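Local coordinates for spermidine synthase (Corynebacterium glutamicum ATCC 13032, PDB 3GJY), which probably makes spermidine by transferring an aminopropyl group from decarboxylated S-adenosylmethionine to putrescine, on a fold shared with AdoMet-dependent methyltransferases, at residues A[64-69]-A[101-106]. Sequence-based numbering, arbitrary orientation. Where two conformers were deposited one is given.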
loop_
_atom_site.group_PDB
_atom_site.type_symbol
_atom_site.label_atom_id
_atom_site.label_comp_id
_atom_site.label_asym_id
_atom_site.label_seq_id
_atom_site.Cartn_x
_atom_site.Cartn_y
_atom_site.Cartn_z
ATOM N N GLN A 64 -1.208 -11.931 11.196
ATOM C CA GLN A 64 -2.433 -11.499 10.522
ATOM C C GLN A 64 -3.261 -10.463 11.298
ATOM O O GLN A 64 -4.303 -10.027 10.802
ATOM C CB GLN A 64 -3.259 -12.707 10.100
ATOM C CG GLN A 64 -2.618 -13.438 8.914
ATOM C CD GLN A 64 -3.506 -14.571 8.394
ATOM O OE1 GLN A 64 -4.725 -14.389 8.193
ATOM N NE2 GLN A 64 -2.892 -15.722 8.129
ATOM N N ALA A 65 -2.792 -10.055 12.483
ATOM C CA ALA A 65 -3.523 -9.062 13.279
ATOM C C ALA A 65 -3.149 -7.653 12.863
ATOM O O ALA A 65 -1.994 -7.237 13.032
ATOM C CB ALA A 65 -3.254 -9.261 14.771
ATOM N N LEU A 66 -4.123 -6.936 12.292
ATOM C CA LEU A 66 -3.907 -5.569 11.789
ATOM C C LEU A 66 -4.829 -4.595 12.481
ATOM O O LEU A 66 -6.032 -4.874 12.563
ATOM C CB LEU A 66 -4.181 -5.501 10.278
ATOM C CG LEU A 66 -3.321 -6.420 9.365
ATOM C CD1 LEU A 66 -3.883 -6.429 7.931
ATOM C CD2 LEU A 66 -1.839 -6.022 9.375
ATOM N N GLU A 67 -4.304 -3.445 12.882
ATOM C CA GLU A 67 -5.129 -2.432 13.557
ATOM C C GLU A 67 -5.386 -1.182 12.744
ATOM O O GLU A 67 -6.353 -0.454 12.977
ATOM C CB GLU A 67 -4.628 -2.109 14.972
ATOM C CG GLU A 67 -5.045 -3.230 15.915
ATOM C CD GLU A 67 -4.696 -3.005 17.364
ATOM O OE1 GLU A 67 -4.503 -1.839 17.790
ATOM O OE2 GLU A 67 -4.621 -4.040 18.080
ATOM N N PHE A 68 -4.545 -0.948 11.755
ATOM C CA PHE A 68 -4.704 0.154 10.829
ATOM C C PHE A 68 -5.740 -0.206 9.791
ATOM O O PHE A 68 -5.586 -1.201 9.086
ATOM C CB PHE A 68 -3.361 0.512 10.149
ATOM C CG PHE A 68 -2.494 1.390 11.006
ATOM C CD1 PHE A 68 -1.902 0.879 12.150
ATOM C CD2 PHE A 68 -2.339 2.745 10.708
ATOM C CE1 PHE A 68 -1.168 1.703 13.005
ATOM C CE2 PHE A 68 -1.590 3.581 11.558
ATOM C CZ PHE A 68 -0.979 3.040 12.692
ATOM N N GLU A 69 -6.808 0.593 9.715
ATOM C CA GLU A 69 -7.916 0.277 8.808
ATOM C C GLU A 69 -7.467 0.130 7.369
ATOM O O GLU A 69 -7.847 -0.814 6.680
ATOM C CB GLU A 69 -9.036 1.336 8.897
ATOM C CG GLU A 69 -9.608 1.498 10.334
ATOM C CD GLU A 69 -10.384 0.293 10.820
ATOM O OE1 GLU A 69 -10.887 -0.486 9.991
ATOM O OE2 GLU A 69 -10.497 0.114 12.056
ATOM N N CYS A 101 7.412 -2.905 7.815
ATOM C CA CYS A 101 7.225 -4.139 7.030
ATOM C C CYS A 101 5.998 -4.959 7.419
ATOM O O CYS A 101 5.948 -6.159 7.157
ATOM C CB CYS A 101 8.470 -5.034 7.110
ATOM S SG CYS A 101 9.973 -4.298 6.438
ATOM N N THR A 102 5.008 -4.312 8.037
ATOM C CA THR A 102 3.858 -5.046 8.549
ATOM C C THR A 102 2.981 -5.647 7.450
ATOM O O THR A 102 2.522 -6.798 7.590
ATOM C CB THR A 102 3.078 -4.141 9.478
ATOM O OG1 THR A 102 3.976 -3.718 10.530
ATOM C CG2 THR A 102 1.779 -4.817 10.035
HETATM N N MSE A 103 2.711 -4.906 6.373
HETATM C CA MSE A 103 1.953 -5.474 5.266
HETATM C C MSE A 103 2.693 -6.683 4.637
HETATM O O MSE A 103 2.091 -7.697 4.294
HETATM C CB MSE A 103 1.718 -4.377 4.213
HETATM C CG MSE A 103 0.573 -4.625 3.280
HETATM SE SE MSE A 103 -1.243 -4.136 3.961
HETATM C CE MSE A 103 -1.723 -5.837 4.849
ATOM N N ALA A 104 4.013 -6.549 4.456
ATOM C CA ALA A 104 4.838 -7.647 3.937
ATOM C C ALA A 104 4.736 -8.894 4.825
ATOM O O ALA A 104 4.588 -10.035 4.346
ATOM C CB ALA A 104 6.306 -7.200 3.733
ATOM N N ARG A 105 4.835 -8.655 6.131
ATOM C CA ARG A 105 4.710 -9.708 7.152
ATOM C C ARG A 105 3.335 -10.402 7.073
ATOM O O ARG A 105 3.212 -11.632 7.214
ATOM C CB ARG A 105 4.937 -9.042 8.513
ATOM C CG ARG A 105 4.683 -9.908 9.762
ATOM C CD ARG A 105 5.023 -9.056 10.978
ATOM N NE ARG A 105 4.719 -9.679 12.269
ATOM C CZ ARG A 105 3.670 -9.382 13.027
ATOM N NH1 ARG A 105 2.726 -8.535 12.607
ATOM N NH2 ARG A 105 3.591 -9.933 14.223
ATOM N N TYR A 106 2.295 -9.596 6.844
ATOM C CA TYR A 106 0.944 -10.124 6.708
ATOM C C TYR A 106 0.834 -11.059 5.498
ATOM O O TYR A 106 0.389 -12.215 5.611
ATOM C CB TYR A 106 -0.022 -8.932 6.561
ATOM C CG TYR A 106 -1.437 -9.360 6.312
ATOM C CD1 TYR A 106 -2.305 -9.634 7.378
ATOM C CD2 TYR A 106 -1.920 -9.508 5.023
ATOM C CE1 TYR A 106 -3.614 -10.044 7.150
ATOM C CE2 TYR A 106 -3.223 -9.950 4.772
ATOM C CZ TYR A 106 -4.064 -10.223 5.850
ATOM O OH TYR A 106 -5.349 -10.641 5.605
HETATM O O HOH W 1 -6.351 -12.176 7.661
HETATM O O HOH W 2 0.276 -8.260 14.157
#
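Leu-66 lays one methyl over a face of the Tyr-106 ring, a CH-pi contact in which its CD1 stands 4.0 Å from the ring centroid and 28° off the ring normal. The methyl is displaced toward the CD1-CE1 bond of the Tyr-106 ring, and the two side chains cross at about a right angle. The leucine branch divides its work along the first turn of helix 102-110: CD1 also meets Met-103 CE, the methyl of a selenomethionine in one of its two modelled conformers, at 3.8 Å, while CD2 slides past Thr-102 CG2 at 3.9 Å. Tyr-106 reaches the loop with CG anti to the backbone N (chi1 176°), its own CD1 coming 3.7 Å from Gln-64 CA. Gln-64 O lies in the ring plane at its edge, and the glutamine CB and CG pass near CE1.

No direct hydrogen bond joins the two segments; water does that work. One molecule donates to Gln-64 OE1 at 2.8 Å and is also hydrogen-bonded to Tyr-106 OH. A second accepts from Arg-105 NH1 at 2.9 Å, in the guanidinium plane, and may donate to Ala-65 O, though it has other acceptors nearby. Further out, Arg-79 bonds the tyrosine hydroxyl, Asp-109 takes Gln-64 NE2, and Ser-56 bonds Thr-102 OG1. Arg-105, extended through chi3, puts NH2 in a salt bridge with Asp-134.

Leu-66 thus packs the connecting loop against helix 102-110, and two waters link polar groups of the segments. Residues 64-69 lead from strand 53-59 of the N-terminal antiparallel sheet into helix 69-85, whose Ala-75 packs against Tyr-106. Helix 102-110 follows strand 92-96 of the methyltransferase-like mixed sheet and precedes strand 115-120, against which Ala-104 rests.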